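Glutaryl-CoA dehydrogenase (Mycobacterium smegmatis, PDB 3SF6) belongs to the acyl-CoA dehydrogenase family of flavoproteins and holds dihydroflavine-adenine dinucleotide in an assembly of four chains. Local coordinates at residues Met307-Glu310 with Tyr311-Phe315; Ala318-Leu321 with Gly322-Asp326; Leu67-Glu70 with Leu71-Gly75; Glu130-Asp133 with Gln134-Asp138. All blocks are in the same frame, centred on the assembly; numbering follows the deposited sequence.

Contact 1 (Met307-Glu310 with Tyr311-Phe315); sequences MTLE and YGKGF
Two flat groups matter here: the carboxylate of Glu310, gripped by Lys313, and the ring of Tyr311, which has the carbonyl oxygen of Thr308 at its edge, near the ring plane. Against the Tyr311 side chain pack Leu277 of helix 252-286, Ile349 of helix 332-357 and Ile24 and Ile26 near the N-terminus, while its OH is hydrogen-bonded to Asp21. Each carboxylate oxygen has a lysine partner, OE2 within the chain and OE1 across a subunit interface. Lys313 NZ comes to the syn side of Glu310 OE2, 2.7 Å away and 21° out of the carboxylate plane, in a hydrogen-bonded salt bridge; Glu310 OE1 stands 3.3 Å from the same NZ. The two chains run alongside each other, pointing the same way. Glu310 folds over at chi2 (-54°), which brings its head round toward the next turn, and Lys313 bends at chi3 (60°) after its CG has passed 3.1 Å from Leu309 O. This is an i to i+3 ion pair on one face of helix 298-327, in the mainly helical C-terminal domain of the acyl-CoA dehydrogenase fold. Glu310 OE1 pairs with Lys313 of the second subunit, and Lys313 NZ with Glu310 of that subunit, giving a reciprocal four-residue charge cluster; NZ also bonds Asn341 of the second subunit. The backbone is regular helix, with Tyr311 N bonded to Met307 O at 2.9 Å.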
loop_
_atom_site.group_PDB
_atom_site.type_symbol
_atom_site.label_atom_id
_atom_site.label_comp_id
_atom_site.label_asym_id
_atom_site.label_seq_id
_atom_site.Cartn_x
_atom_site.Cartn_y
_atom_site.Cartn_z
ATOM N N MET A 307 6.626 -11.343 -0.322
ATOM C CA MET A 307 7.229 -11.644 0.963
ATOM C C MET A 307 8.704 -11.970 0.825
ATOM O O MET A 307 9.515 -11.512 1.631
ATOM C CB MET A 307 6.493 -12.765 1.683
ATOM C CG MET A 307 5.098 -12.429 2.121
ATOM S SD MET A 307 4.336 -13.730 3.145
ATOM C CE MET A 307 4.106 -15.031 1.939
ATOM N N THR A 308 9.056 -12.775 -0.172
ATOM C CA THR A 308 10.448 -13.171 -0.362
ATOM C C THR A 308 11.311 -11.941 -0.689
ATOM O O THR A 308 12.433 -11.799 -0.187
ATOM C CB THR A 308 10.551 -14.192 -1.476
ATOM O OG1 THR A 308 9.864 -15.389 -1.080
ATOM C CG2 THR A 308 12.022 -14.573 -1.801
ATOM N N LEU A 309 10.748 -11.046 -1.488
ATOM C CA LEU A 309 11.451 -9.793 -1.807
ATOM C C LEU A 309 11.722 -8.991 -0.556
ATOM O O LEU A 309 12.823 -8.465 -0.380
ATOM C CB LEU A 309 10.684 -8.944 -2.837
ATOM C CG LEU A 309 11.050 -9.095 -4.294
ATOM C CD1 LEU A 309 10.084 -8.203 -5.090
ATOM C CD2 LEU A 309 12.504 -8.708 -4.534
ATOM N N GLU A 310 10.730 -8.807 0.304
ATOM C CA GLU A 310 10.953 -7.931 1.460
ATOM C C GLU A 310 11.863 -8.610 2.465
ATOM O O GLU A 310 12.674 -7.931 3.120
ATOM C CB GLU A 310 9.666 -7.431 2.100
ATOM C CG GLU A 310 8.828 -6.529 1.185
ATOM C CD GLU A 310 9.581 -5.344 0.624
ATOM O OE1 GLU A 310 10.421 -4.749 1.317
ATOM O OE2 GLU A 310 9.361 -4.993 -0.558
ATOM N N TYR A 311 11.742 -9.931 2.611
ATOM C CA TYR A 311 12.699 -10.656 3.453
ATOM C C TYR A 311 14.118 -10.504 2.938
ATOM O O TYR A 311 15.060 -10.171 3.690
ATOM C CB TYR A 311 12.280 -12.131 3.559
ATOM C CG TYR A 311 13.332 -13.018 4.152
ATOM C CD1 TYR A 311 13.692 -12.875 5.487
ATOM C CD2 TYR A 311 13.903 -14.032 3.410
ATOM C CE1 TYR A 311 14.681 -13.708 6.050
ATOM C CE2 TYR A 311 14.895 -14.842 3.962
ATOM C CZ TYR A 311 15.252 -14.685 5.271
ATOM O OH TYR A 311 16.186 -15.545 5.824
ATOM N N GLY A 312 14.296 -10.729 1.638
ATOM C CA GLY A 312 15.649 -10.616 1.080
ATOM C C GLY A 312 16.230 -9.209 1.107
ATOM O O GLY A 312 17.389 -9.028 1.471
ATOM N N LYS A 313 15.455 -8.191 0.722
ATOM C CA LYS A 313 15.903 -6.800 0.820
ATOM C C LYS A 313 16.238 -6.463 2.260
ATOM O O LYS A 313 17.215 -5.747 2.533
ATOM C CB LYS A 313 14.795 -5.866 0.308
ATOM C CG LYS A 313 14.517 -5.975 -1.198
ATOM C CD LYS A 313 13.094 -5.503 -1.617
ATOM C CE LYS A 313 12.825 -4.173 -1.309
ATOM N NZ LYS A 313 11.408 -3.678 -1.664
ATOM N N GLY A 314 15.406 -6.927 3.195
ATOM C CA GLY A 314 15.644 -6.671 4.610
ATOM C C GLY A 314 16.906 -7.312 5.132
ATOM O O GLY A 314 17.677 -6.698 5.884
ATOM N N PHE A 315 17.166 -8.550 4.697
ATOM C CA PHE A 315 18.400 -9.236 5.046
ATOM C C PHE A 315 19.626 -8.519 4.458
ATOM O O PHE A 315 20.622 -8.324 5.149
ATOM C CB PHE A 315 18.379 -10.712 4.621
ATOM C CG PHE A 315 19.615 -11.427 5.045
ATOM C CD1 PHE A 315 19.710 -11.879 6.337
ATOM C CD2 PHE A 315 20.714 -11.502 4.235
ATOM C CE1 PHE A 315 20.877 -12.465 6.796
ATOM C CE2 PHE A 315 21.898 -12.055 4.714
ATOM C CZ PHE A 315 21.960 -12.522 5.981
#

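Contact 2 (Ala318-Leu321 with Gly322-Asp326); sequences ALHL and GRQKD
Leu319 lays its CD1 methyl over one face of the Arg323 guanidinium, 3.6 Å above the plane and displaced toward its rim, with Arg323 NH2 3.9 Å from that CD1. One position along the helix, His320 and Gln324 meet at an angle. Gln324 CG lies over a face of the imidazole toward the rim, the ring and amide planes are 35° apart, and the nearest side-chain atoms are His320 NE2 and Gln324 NE2, 3.5 Å apart. Gln324 OE1 in turn touches the Leu321 CD2 methyl at 3.4 Å. These pairs, i to i+4 and i to i+3, follow the rise of helix 298-327 in the C-terminal helical domain, whose backbone bonds run on unbroken here: Arg323 N to Leu319 O is 2.8 Å and Gln324 N to His320 O is 3.0 Å. Partners beyond the two segments are consistent with these poses. His320 NE2 is hydrogen-bonded to the carbonyl oxygen of Ile24 in the second subunit, and Gln324 NE2 reaches the same oxygen weakly, so the two nitrogens share one acceptor, in keeping with their closeness. Arg323 turns at chi2 (-91°), its CG 3.2 Å from Leu319 O; its NH1 forms a salt bridge with Glu34 and its NH2 bonds Val29 O, two partners that restrain the guanidinium with one face against Leu319 CD1. Farther out, Lys325 takes Glu260 as its ion partner and lies in a cation-pi contact with Phe263.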
loop_
_atom_site.group_PDB
_atom_site.type_symbol
_atom_site.label_atom_id
_atom_site.label_comp_id
_atom_site.label_asym_id
_atom_site.label_seq_id
_atom_site.Cartn_x
_atom_site.Cartn_y
_atom_site.Cartn_z
ATOM N N ALA A 318 20.182 -5.445 6.519
ATOM C CA ALA A 318 20.774 -5.827 7.816
ATOM C C ALA A 318 22.272 -6.177 7.695
ATOM O O ALA A 318 23.102 -5.698 8.463
ATOM C CB ALA A 318 20.000 -7.052 8.412
ATOM N N LEU A 319 22.591 -7.006 6.716
ATOM C CA LEU A 319 23.988 -7.407 6.504
ATOM C C LEU A 319 24.879 -6.189 6.196
ATOM O O LEU A 319 25.995 -6.063 6.720
ATOM C CB LEU A 319 24.075 -8.426 5.378
ATOM C CG LEU A 319 25.461 -9.038 5.168
ATOM C CD1 LEU A 319 26.034 -9.679 6.441
ATOM C CD2 LEU A 319 25.349 -10.102 4.001
ATOM N N HIS A 320 24.409 -5.316 5.337
ATOM C CA HIS A 320 25.121 -4.086 5.012
ATOM C C HIS A 320 25.404 -3.256 6.266
ATOM O O HIS A 320 26.517 -2.806 6.502
ATOM C CB HIS A 320 24.287 -3.271 3.995
ATOM C CG HIS A 320 24.902 -1.976 3.615
ATOM N ND1 HIS A 320 26.050 -1.923 2.860
ATOM C CD2 HIS A 320 24.513 -0.696 3.811
ATOM C CE1 HIS A 320 26.363 -0.647 2.641
ATOM N NE2 HIS A 320 25.448 0.114 3.206
ATOM N N LEU A 321 24.383 -3.107 7.099
ATOM C CA LEU A 321 24.542 -2.338 8.334
ATOM C C LEU A 321 25.525 -3.032 9.282
ATOM O O LEU A 321 26.334 -2.375 9.941
ATOM C CB LEU A 321 23.197 -2.102 9.022
ATOM C CG LEU A 321 22.183 -1.241 8.274
ATOM C CD1 LEU A 321 20.752 -1.409 8.911
ATOM C CD2 LEU A 321 22.626 0.267 8.157
ATOM N N GLY A 322 25.439 -4.355 9.380
ATOM C CA GLY A 322 26.382 -5.092 10.198
ATOM C C GLY A 322 27.811 -4.987 9.714
ATOM O O GLY A 322 28.738 -4.831 10.511
ATOM N N ARG A 323 28.004 -5.076 8.397
ATOM C CA ARG A 323 29.353 -4.891 7.846
ATOM C C ARG A 323 29.865 -3.482 8.168
ATOM O O ARG A 323 31.035 -3.324 8.486
ATOM C CB ARG A 323 29.397 -5.166 6.350
ATOM C CG ARG A 323 29.023 -6.640 6.000
ATOM C CD ARG A 323 30.201 -7.520 5.946
ATOM N NE ARG A 323 29.836 -8.916 5.628
ATOM C CZ ARG A 323 29.983 -9.967 6.443
ATOM N NH1 ARG A 323 30.539 -9.859 7.625
ATOM N NH2 ARG A 323 29.585 -11.177 6.023
ATOM N N GLN A 324 28.999 -2.464 8.094
ATOM C CA GLN A 324 29.400 -1.107 8.442
ATOM C C GLN A 324 29.784 -1.016 9.922
ATOM O O GLN A 324 30.778 -0.375 10.288
ATOM C CB GLN A 324 28.287 -0.096 8.132
ATOM C CG GLN A 324 28.035 0.160 6.639
ATOM C CD GLN A 324 26.867 1.130 6.407
ATOM O OE1 GLN A 324 25.762 0.992 6.974
ATOM N NE2 GLN A 324 27.102 2.107 5.560
ATOM N N LYS A 325 28.975 -1.655 10.766
ATOM C CA LYS A 325 29.204 -1.629 12.210
ATOM C C LYS A 325 30.565 -2.240 12.565
ATOM O O LYS A 325 31.285 -1.688 13.403
ATOM C CB LYS A 325 28.053 -2.309 12.943
ATOM C CG LYS A 325 28.029 -2.164 14.494
ATOM C CD LYS A 325 26.674 -2.586 15.070
ATOM C CE LYS A 325 26.693 -2.747 16.623
ATOM N NZ LYS A 325 26.810 -1.503 17.278
ATOM N N ASP A 326 30.922 -3.355 11.921
ATOM C CA ASP A 326 32.208 -4.000 12.165
ATOM C C ASP A 326 33.363 -3.147 11.665
ATOM O O ASP A 326 34.455 -3.157 12.245
ATOM C CB ASP A 326 32.230 -5.414 11.548
ATOM C CG ASP A 326 31.455 -6.422 12.399
ATOM O OD1 ASP A 326 31.552 -6.359 13.656
ATOM O OD2 ASP A 326 30.791 -7.281 11.781
#

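Contact 3 (Leu67-Glu70 with Leu71-Gly75); sequences LAVE and LGELG
Leu67 O accepts the N-H of Leu71 at 2.9 Å and starts a run of i to i+4 bonds that uses each carbonyl from Leu67 to Glu70. Ala68 O takes Gly72 N at 2.8 Å, and Val69 O takes Glu73 N at 2.9 Å. The last of the run is poorer: Leu74 N lies 3.1 Å from Glu70 O with an N-H...O angle of only 136°, and the same N-H makes a weak bond back to Leu71 O, so its hydrogen is shared between two acceptors as the helix tightens. Gly75 N then closes on Gly72 O at 2.9 Å. Side chains follow the same spacing. Val69 CG1, anti to its own nitrogen (chi1 168°), points along the flank of Glu73 and rests 3.7 Å from the carboxylate carbon CD; His143 touches both residues. Leu67 and Leu71 cross, Leu67 CG meeting Leu71 CD1 at 3.9 Å, and both pack on helix 106-126, Leu67 on Ile108 and Leu71 on Val112. On another flank, Glu70 CG runs beside the Leu74 methyl CD1, 4.1 Å away, with Arg48 and Val44 of helix 32-49 against the two residues. The chain leaves the helix at Gly75, where phi turns positive (89°); with two bonds running back into the last turn, this is a Schellman motif ending helix 64-73 in the N-terminal helical domain.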
loop_
_atom_site.group_PDB
_atom_site.type_symbol
_atom_site.label_atom_id
_atom_site.label_comp_id
_atom_site.label_asym_id
_atom_site.label_seq_id
_atom_site.Cartn_x
_atom_site.Cartn_y
_atom_site.Cartn_z
ATOM N N LEU A 67 15.845 -20.305 32.155
ATOM C CA LEU A 67 16.220 -20.100 30.769
ATOM C C LEU A 67 17.435 -19.176 30.608
ATOM O O LEU A 67 18.312 -19.407 29.749
ATOM C CB LEU A 67 15.026 -19.551 29.964
ATOM C CG LEU A 67 15.250 -19.433 28.465
ATOM C CD1 LEU A 67 15.374 -20.819 27.846
ATOM C CD2 LEU A 67 14.064 -18.615 27.813
ATOM N N ALA A 68 17.480 -18.120 31.399
ATOM C CA ALA A 68 18.626 -17.213 31.370
ATOM C C ALA A 68 19.922 -17.966 31.663
ATOM O O ALA A 68 20.927 -17.763 30.985
ATOM C CB ALA A 68 18.410 -16.028 32.346
ATOM N N VAL A 69 19.900 -18.847 32.674
ATOM C CA VAL A 69 21.078 -19.649 32.968
ATOM C C VAL A 69 21.468 -20.515 31.777
ATOM O O VAL A 69 22.638 -20.611 31.397
ATOM C CB VAL A 69 20.888 -20.506 34.241
ATOM C CG1 VAL A 69 22.039 -21.558 34.345
ATOM C CG2 VAL A 69 20.859 -19.604 35.429
ATOM N N GLU A 70 20.486 -21.184 31.190
ATOM C CA GLU A 70 20.743 -22.018 30.024
ATOM C C GLU A 70 21.408 -21.228 28.900
ATOM O O GLU A 70 22.391 -21.677 28.288
ATOM C CB GLU A 70 19.413 -22.657 29.541
ATOM C CG GLU A 70 19.560 -23.645 28.422
ATOM C CD GLU A 70 18.249 -24.407 28.112
ATOM O OE1 GLU A 70 17.194 -24.012 28.631
ATOM O OE2 GLU A 70 18.277 -25.400 27.337
ATOM N N LEU A 71 20.824 -20.080 28.573
ATOM C CA LEU A 71 21.329 -19.264 27.474
ATOM C C LEU A 71 22.716 -18.689 27.792
ATOM O O LEU A 71 23.608 -18.680 26.947
ATOM C CB LEU A 71 20.357 -18.120 27.171
ATOM C CG LEU A 71 18.989 -18.569 26.672
ATOM C CD1 LEU A 71 18.011 -17.373 26.557
ATOM C CD2 LEU A 71 19.141 -19.336 25.333
ATOM N N GLY A 72 22.901 -18.246 29.033
ATOM C CA GLY A 72 24.192 -17.697 29.444
ATOM C C GLY A 72 25.290 -18.730 29.382
ATOM O O GLY A 72 26.391 -18.450 28.896
ATOM N N GLU A 73 24.999 -19.931 29.900
ATOM C CA GLU A 73 25.983 -20.995 29.891
ATOM C C GLU A 73 26.301 -21.456 28.470
ATOM O O GLU A 73 27.382 -21.958 28.225
ATOM C CB GLU A 73 25.568 -22.104 30.853
ATOM C CG GLU A 73 25.619 -21.529 32.319
ATOM C CD GLU A 73 25.456 -22.586 33.416
ATOM O OE1 GLU A 73 25.018 -23.715 33.133
ATOM O OE2 GLU A 73 25.709 -22.238 34.587
ATOM N N LEU A 74 25.379 -21.208 27.536
ATOM C CA LEU A 74 25.589 -21.459 26.103
ATOM C C LEU A 74 26.324 -20.328 25.382
ATOM O O LEU A 74 26.623 -20.433 24.169
ATOM C CB LEU A 74 24.244 -21.767 25.394
ATOM C CG LEU A 74 23.696 -23.188 25.685
ATOM C CD1 LEU A 74 22.235 -23.314 25.342
ATOM C CD2 LEU A 74 24.517 -24.263 24.952
ATOM N N GLY A 75 26.602 -19.232 26.083
ATOM C CA GLY A 75 27.387 -18.128 25.501
ATOM C C GLY A 75 26.552 -17.069 24.781
ATOM O O GLY A 75 27.094 -16.183 24.081
#

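Contact 4 (Glu130-Asp133 with Gln134-Asp138); sequences EQKD and QWLPD
Glu130 contributes its carbonyl: Gln134 N bonds Glu130 O at 2.9 Å, and Gln134 CB packs on the same oxygen at 3.2 Å. Next, Gln131 O receives Trp135 N at 3.0 Å and also sits at the edge of the indole, near its plane, 3.6 Å from Trp135 CD1. Over one face of that indole, offset toward the rim, comes the CG of its neighbour Gln134, while Val205 of strand 200-207 touches both Trp135 and Gln131. The Gln131 amide itself looks elsewhere: OE1 takes the backbone N-H of Ser128 and NE2 bonds Arg244 O, so its two ends tie the start of the helix to the loop carrying Arg244. Lys132 follows, with aliphatic packing. Its CB lies 3.9 Å from Leu136 CD1, the two side chains running side by side in the same direction, both with CG beside the backbone nitrogen (chi1 -68° and -65°). Ile123 of helix 106-126 and Tyr84 back this pair, and Leu136 reaches on to Met120. Lys132 O accepts Leu136 N at 3.0 Å, but it is the last carbonyl here to receive an i to i+4 N-H. At Asp133 the next place belongs to Pro137, which has no N-H to give; instead its CD ring carbon lies 3.7 Å from Asp133 O and 3.5 Å from Lys132 O. Asp138 N likewise makes no bond to the preceding turn, and the outcome is a proline kink within helix 129-140 of the N-terminal helical domain.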
loop_
_atom_site.group_PDB
_atom_site.type_symbol
_atom_site.label_atom_id
_atom_site.label_comp_id
_atom_site.label_asym_id
_atom_site.label_seq_id
_atom_site.Cartn_x
_atom_site.Cartn_y
_atom_site.Cartn_z
ATOM N N GLU A 130 34.333 -1.258 39.454
ATOM C CA GLU A 130 33.660 -2.011 40.515
ATOM C C GLU A 130 32.332 -2.604 40.035
ATOM O O GLU A 130 32.011 -3.769 40.310
ATOM C CB GLU A 130 33.425 -1.102 41.745
ATOM C CG GLU A 130 32.816 -1.765 42.998
ATOM C CD GLU A 130 32.275 -0.730 44.026
ATOM O OE1 GLU A 130 32.735 0.441 44.028
ATOM O OE2 GLU A 130 31.356 -1.078 44.812
ATOM N N GLN A 131 31.546 -1.785 39.329
ATOM C CA GLN A 131 30.257 -2.251 38.779
ATOM C C GLN A 131 30.435 -3.358 37.717
ATOM O O GLN A 131 29.712 -4.395 37.709
ATOM C CB GLN A 131 29.486 -1.052 38.171
ATOM C CG GLN A 131 28.916 -0.113 39.242
ATOM C CD GLN A 131 28.623 1.262 38.718
ATOM O OE1 GLN A 131 28.937 1.588 37.572
ATOM N NE2 GLN A 131 27.995 2.095 39.553
ATOM N N LYS A 132 31.402 -3.166 36.836
ATOM C CA LYS A 132 31.661 -4.139 35.807
ATOM C C LYS A 132 32.075 -5.457 36.405
ATOM O O LYS A 132 31.613 -6.506 36.000
ATOM C CB LYS A 132 32.746 -3.625 34.860
ATOM C CG LYS A 132 32.298 -2.467 34.042
ATOM C CD LYS A 132 33.348 -2.117 33.000
ATOM C CE LYS A 132 33.439 -0.672 32.720
ATOM N NZ LYS A 132 34.768 -0.283 32.100
ATOM N N ASP A 133 32.994 -5.401 37.370
ATOM C CA ASP A 133 33.538 -6.615 37.939
ATOM C C ASP A 133 32.487 -7.315 38.803
ATOM O O ASP A 133 32.449 -8.546 38.867
ATOM C CB ASP A 133 34.793 -6.290 38.769
ATOM C CG ASP A 133 35.970 -5.803 37.928
ATOM O OD1 ASP A 133 36.009 -6.087 36.712
ATOM O OD2 ASP A 133 36.910 -5.189 38.526
ATOM N N GLN A 134 31.625 -6.541 39.450
ATOM C CA GLN A 134 30.605 -7.124 40.323
ATOM C C GLN A 134 29.515 -7.839 39.522
ATOM O O GLN A 134 29.092 -8.926 39.897
ATOM C CB GLN A 134 29.986 -6.082 41.225
ATOM C CG GLN A 134 28.812 -6.635 42.031
ATOM C CD GLN A 134 28.324 -5.720 43.143
ATOM O OE1 GLN A 134 28.838 -4.606 43.349
ATOM N NE2 GLN A 134 27.300 -6.189 43.868
ATOM N N TRP A 135 29.069 -7.210 38.436
ATOM C CA TRP A 135 27.852 -7.608 37.740
ATOM C C TRP A 135 28.081 -8.359 36.450
ATOM O O TRP A 135 27.335 -9.291 36.167
ATOM C CB TRP A 135 26.951 -6.388 37.467
ATOM C CG TRP A 135 26.285 -5.905 38.737
ATOM C CD1 TRP A 135 26.616 -4.818 39.478
ATOM C CD2 TRP A 135 25.209 -6.552 39.429
ATOM N NE1 TRP A 135 25.807 -4.737 40.590
ATOM C CE2 TRP A 135 24.928 -5.786 40.575
ATOM C CE3 TRP A 135 24.445 -7.693 39.175
ATOM C CZ2 TRP A 135 23.911 -6.131 41.477
ATOM C CZ3 TRP A 135 23.463 -8.043 40.066
ATOM C CH2 TRP A 135 23.213 -7.268 41.223
ATOM N N LEU A 136 29.052 -7.967 35.629
ATOM C CA LEU A 136 29.052 -8.489 34.251
ATOM C C LEU A 136 29.285 -10.000 34.124
ATOM O O LEU A 136 28.566 -10.662 33.346
ATOM C CB LEU A 136 29.975 -7.687 33.312
ATOM C CG LEU A 136 29.594 -6.241 33.047
ATOM C CD1 LEU A 136 30.647 -5.542 32.158
ATOM C CD2 LEU A 136 28.184 -6.147 32.446
ATOM N N PRO A 137 30.230 -10.588 34.883
ATOM C CA PRO A 137 30.393 -12.046 34.653
ATOM C C PRO A 137 29.170 -12.874 35.046
ATOM O O PRO A 137 28.800 -13.804 34.337
ATOM C CB PRO A 137 31.594 -12.409 35.537
ATOM C CG PRO A 137 32.395 -11.080 35.603
ATOM C CD PRO A 137 31.327 -10.020 35.687
ATOM N N ASP A 138 28.494 -12.507 36.131
ATOM C CA ASP A 138 27.278 -13.220 36.505
ATOM C C ASP A 138 26.073 -12.940 35.580
ATOM O O ASP A 138 25.162 -13.773 35.467
ATOM C CB ASP A 138 26.856 -12.881 37.920
ATOM C CG ASP A 138 27.715 -13.568 38.992
ATOM O OD1 ASP A 138 28.524 -14.480 38.690
ATOM O OD2 ASP A 138 27.527 -13.169 40.156
#

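Along the chain the order is contact 3, contact 4, contact 1, contact 2. The first two belong to the N-terminal helical domain, on helices 64-73 and 129-140, with centres about 17 Å apart and nearest atoms about 7 Å apart. Contacts 1 and 2 share helix 298-327 of the C-terminal domain, following each other at a centre spacing of about 16 Å, and both touch the second subunit, so helix 298-327 meets that subunit at both places along its length. Contacts 3 and 4 meet no other protein chain. Contacts 1 and 4, on opposite sides of the chain's centre, are farthest apart, with centres about 40 Å distant.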